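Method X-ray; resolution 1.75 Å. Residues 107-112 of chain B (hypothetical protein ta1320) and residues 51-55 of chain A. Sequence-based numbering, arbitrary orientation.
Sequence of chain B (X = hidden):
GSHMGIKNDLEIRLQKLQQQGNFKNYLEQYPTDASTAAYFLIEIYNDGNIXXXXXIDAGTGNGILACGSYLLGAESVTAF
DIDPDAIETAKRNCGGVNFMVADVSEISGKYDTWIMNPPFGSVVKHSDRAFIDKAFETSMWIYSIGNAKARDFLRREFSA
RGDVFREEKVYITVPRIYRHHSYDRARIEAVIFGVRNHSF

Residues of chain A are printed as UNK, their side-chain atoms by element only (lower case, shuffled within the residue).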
ATOM      1  N   ILE B 107       8.151  -8.072  -5.431  1.00 19.53           N
ATOM      2  CA  ILE B 107       7.061  -7.100  -5.323  1.00 17.50           C
ATOM      3  C   ILE B 107       5.942  -7.394  -6.328  1.00 18.39           C
ATOM      4  O   ILE B 107       6.192  -7.568  -7.519  1.00 17.42           O
ATOM      5  CB  ILE B 107       7.599  -5.663  -5.508  1.00 16.70           C
ATOM      6  CG1 ILE B 107       8.662  -5.362  -4.441  1.00 16.44           C
ATOM      7  CG2 ILE B 107       6.458  -4.658  -5.432  1.00 15.88           C
ATOM      8  CD1 ILE B 107       8.186  -5.530  -3.001  1.00 20.37           C
ATOM      9  N   SER B 108       4.705  -7.451  -5.845  1.00 15.99           N
ATOM     10  CA  SER B 108       3.583  -7.778  -6.721  1.00 20.32           C
ATOM     11  C   SER B 108       2.281  -7.024  -6.477  1.00 20.30           C
ATOM     12  O   SER B 108       1.268  -7.323  -7.104  1.00 22.71           O
ATOM     13  CB  SER B 108       3.315  -9.286  -6.651  1.00 21.09           C
ATOM     14  OG  SER B 108       3.228  -9.728  -5.300  1.00 20.96           O
ATOM     15  N   GLY B 109       2.291  -6.056  -5.572  1.00 20.51           N
ATOM     16  CA  GLY B 109       1.076  -5.303  -5.318  1.00 18.74           C
ATOM     17  C   GLY B 109       1.007  -4.023  -6.132  1.00 19.73           C
ATOM     18  O   GLY B 109       1.960  -3.675  -6.832  1.00 19.86           O
ATOM     19  N   LYS B 110      -0.127  -3.329  -6.045  1.00 18.66           N
ATOM     20  CA  LYS B 110      -0.340  -2.068  -6.759  1.00 19.67           C
ATOM     21  C   LYS B 110      -0.320  -0.901  -5.771  1.00 18.28           C
ATOM     22  O   LYS B 110      -0.881  -1.000  -4.674  1.00 16.59           O
ATOM     23  CB  LYS B 110      -1.689  -2.100  -7.487  1.00 21.72           C
ATOM     24  CG  LYS B 110      -2.099  -0.781  -8.125  1.00 32.19           C
ATOM     25  CD  LYS B 110      -3.477  -0.894  -8.777  1.00 37.40           C
ATOM     26  CE  LYS B 110      -3.936   0.435  -9.374  1.00 41.52           C
ATOM     27  NZ  LYS B 110      -3.042   0.928 -10.462  1.00 43.64           N
ATOM     28  N   TYR B 111       0.321   0.198  -6.167  1.00 18.70           N
ATOM     29  CA  TYR B 111       0.444   1.397  -5.329  1.00 16.73           C
ATOM     30  C   TYR B 111       0.343   2.651  -6.199  1.00 17.59           C
ATOM     31  O   TYR B 111       0.749   2.637  -7.358  1.00 19.67           O
ATOM     32  CB  TYR B 111       1.808   1.396  -4.626  1.00 15.62           C
ATOM     33  CG  TYR B 111       2.052   0.157  -3.806  1.00 16.30           C
ATOM     34  CD1 TYR B 111       1.594   0.078  -2.497  1.00 15.01           C
ATOM     35  CD2 TYR B 111       2.661  -0.972  -4.366  1.00 17.46           C
ATOM     36  CE1 TYR B 111       1.721  -1.090  -1.755  1.00 16.88           C
ATOM     37  CE2 TYR B 111       2.793  -2.158  -3.629  1.00 14.71           C
ATOM     38  CZ  TYR B 111       2.313  -2.202  -2.319  1.00 17.99           C
ATOM     39  OH  TYR B 111       2.397  -3.350  -1.561  1.00 17.52           O
ATOM     40  N   ASP B 112      -0.181   3.739  -5.640  1.00 14.63           N
ATOM     41  CA  ASP B 112      -0.292   4.991  -6.393  1.00 14.92           C
ATOM     42  C   ASP B 112       1.064   5.527  -6.833  1.00 17.05           C
ATOM     43  O   ASP B 112       1.281   5.875  -8.003  1.00 15.41           O
ATOM     44  CB  ASP B 112      -0.922   6.094  -5.533  1.00 15.00           C
ATOM     45  CG  ASP B 112      -2.402   5.917  -5.331  1.00 18.10           C
ATOM     46  OD1 ASP B 112      -3.149   5.976  -6.324  1.00 18.10           O
ATOM     47  OD2 ASP B 112      -2.822   5.731  -4.170  1.00 19.23           O
TER
ATOM     48  N   UNK A  51      -2.693 -12.901  -1.638  1.00 16.18           N
ATOM     49  CA  UNK A  51      -1.258 -13.125  -1.585  1.00 20.21           C
ATOM     50  C   UNK A  51      -0.432 -12.211  -2.467  1.00 18.81           C
ATOM     51  O   UNK A  51      -0.625 -12.162  -3.687  1.00 20.24           O
ATOM     52  N   UNK A  52       0.504 -11.490  -1.851  1.00 19.27           N
ATOM     53  CA  UNK A  52       1.364 -10.585  -2.598  1.00 18.43           C
ATOM     54  C   UNK A  52       0.633  -9.384  -3.169  1.00 16.75           C
ATOM     55  O   UNK A  52       1.135  -8.716  -4.071  1.00 17.79           O
ATOM     56  N   UNK A  53      -0.550  -9.092  -2.639  1.00 16.43           N
ATOM     57  CA  UNK A  53      -1.337  -7.964  -3.128  1.00 16.21           C
ATOM     58  C   UNK A  53      -1.520  -6.891  -2.061  1.00 16.74           C
ATOM     59  O   UNK A  53      -1.292  -7.135  -0.873  1.00 15.64           O
ATOM     60  n   UNK A  53      -1.362 -11.758  -8.227  1.00 32.53           N
ATOM     61  c   UNK A  53      -2.720  -8.445  -3.588  1.00 16.44           C
ATOM     62  n   UNK A  53      -0.292 -11.118  -6.297  1.00 31.29           N
ATOM     63  c   UNK A  53      -2.688  -9.512  -4.691  1.00 13.61           C
ATOM     64  c   UNK A  53      -1.254 -10.931  -7.193  1.00 29.56           C
ATOM     65  n   UNK A  53      -2.105  -9.919  -7.063  1.00 22.88           N
ATOM     66  c   UNK A  53      -2.077  -8.952  -5.969  1.00 20.49           C
ATOM     67  N   UNK A  54      -1.907  -5.695  -2.496  1.00 14.62           N
ATOM     68  CA  UNK A  54      -2.183  -4.598  -1.565  1.00 15.70           C
ATOM     69  C   UNK A  54      -3.694  -4.675  -1.358  1.00 16.49           C
ATOM     70  O   UNK A  54      -4.477  -4.580  -2.310  1.00 17.56           O
ATOM     71  c   UNK A  54      -1.773  -3.249  -2.172  1.00 18.85           C
ATOM     72  o   UNK A  54      -2.425  -3.016  -3.410  1.00 18.61           O
ATOM     73  N   UNK A  55      -4.106  -4.850  -0.109  1.00 14.54           N
ATOM     74  CA  UNK A  55      -5.513  -5.017   0.208  1.00 14.92           C
ATOM     75  C   UNK A  55      -6.033  -3.919   1.115  1.00 14.94           C
ATOM     76  O   UNK A  55      -5.290  -3.396   1.947  1.00 15.80           O
ATOM     77  c   UNK A  55      -5.221  -7.519   0.102  1.00 14.91           C
ATOM     78  c   UNK A  55      -5.727  -6.369   0.952  1.00 14.81           C
ATOM     79  c   UNK A  55      -7.193  -6.558   1.309  1.00 14.30           C
TER

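Position 51 of chain A carries no atoms beyond the backbone, which identifies it at once as glycine. G51(A) touches nothing on the chain B stretch, and a CB here would point away from it. The contact therefore does not explain its identity; the bare backbone does.

Position 52 also has backbone atoms alone, but here the surroundings speak as well. Its phi is 68°, a positive value that by itself favours a residue without a CB, and an ideal CB would lie 2.5 Å from OG of S108(B), which is a clash. Its carbonyl is the main point of attachment: OG of S108(B) donates a hydrogen bond to the backbone O of position 52 at 2.6 Å. The residue is glycine, G52(A), and its lack of a side chain lets the serine hydroxyl come in close. The backbone N of G109(B) also lies 3.3 Å from O of G52(A), but the angle is too poor for a hydrogen bond.

Position 53 has seven side-chain atoms, four carbons and three nitrogens. Three carbons lead in an unbranched chain to a nitrogen, which is joined to a carbon bearing two more nitrogens. That planar end group is a guanidinium, so the residue is arginine, R53(A). Its CA-to-CB bond points away from chain B, yet the chain, with chi1 and chi2 both m, brings its end nearer. CD lies 3.9 Å from the backbone O of S108(B), and NH1 is 3.9 Å from OG of S108(B), too far for a hydrogen bond. A long, flexible side chain suits this place, since it can start in the wrong direction and still pack beside the serine.

Position 54 has one carbon and one oxygen, a short unbranched side chain whose CB points toward chain B. The oxygen lies 2.8 Å from the backbone O of K110(B), and CB is 4.1 Å from CE1 of Y111(B). With a single hydroxyl on CB the residue is serine, S54(A). Its chi1 of 57° (p) places OG within hydrogen-bonding reach of the K110(B) carbonyl, although that proton has another acceptor available. The small side chain brings OG to the K110(B) carbonyl and leaves CB within contact distance of the Y111(B) ring.

Position 55 has three side-chain carbons, one carrying the other two. This branching at CB marks valine, V55(A). It is buried within the structure but out of reach of the chain B stretch, so its apolar side chain suits its buried setting.

The two stretches run nearly in the same direction, 12° apart, and bury 247 Å² between them. The contact works through serines reaching for backbone carbonyls: S108(B) binds G52(A), while S54(A) approaches K110(B) from the other chain. Between these polar points the backbones close up at G109(B), whose CA lies 4.2 Å from CA of R53(A). An ideal CB on that glycine would sit a tight 3.2 Å from N of S54(A) and be crowded by OH of Y111(B), so its bare backbone suits the close approach.

Chain A (51-55) GGRSV
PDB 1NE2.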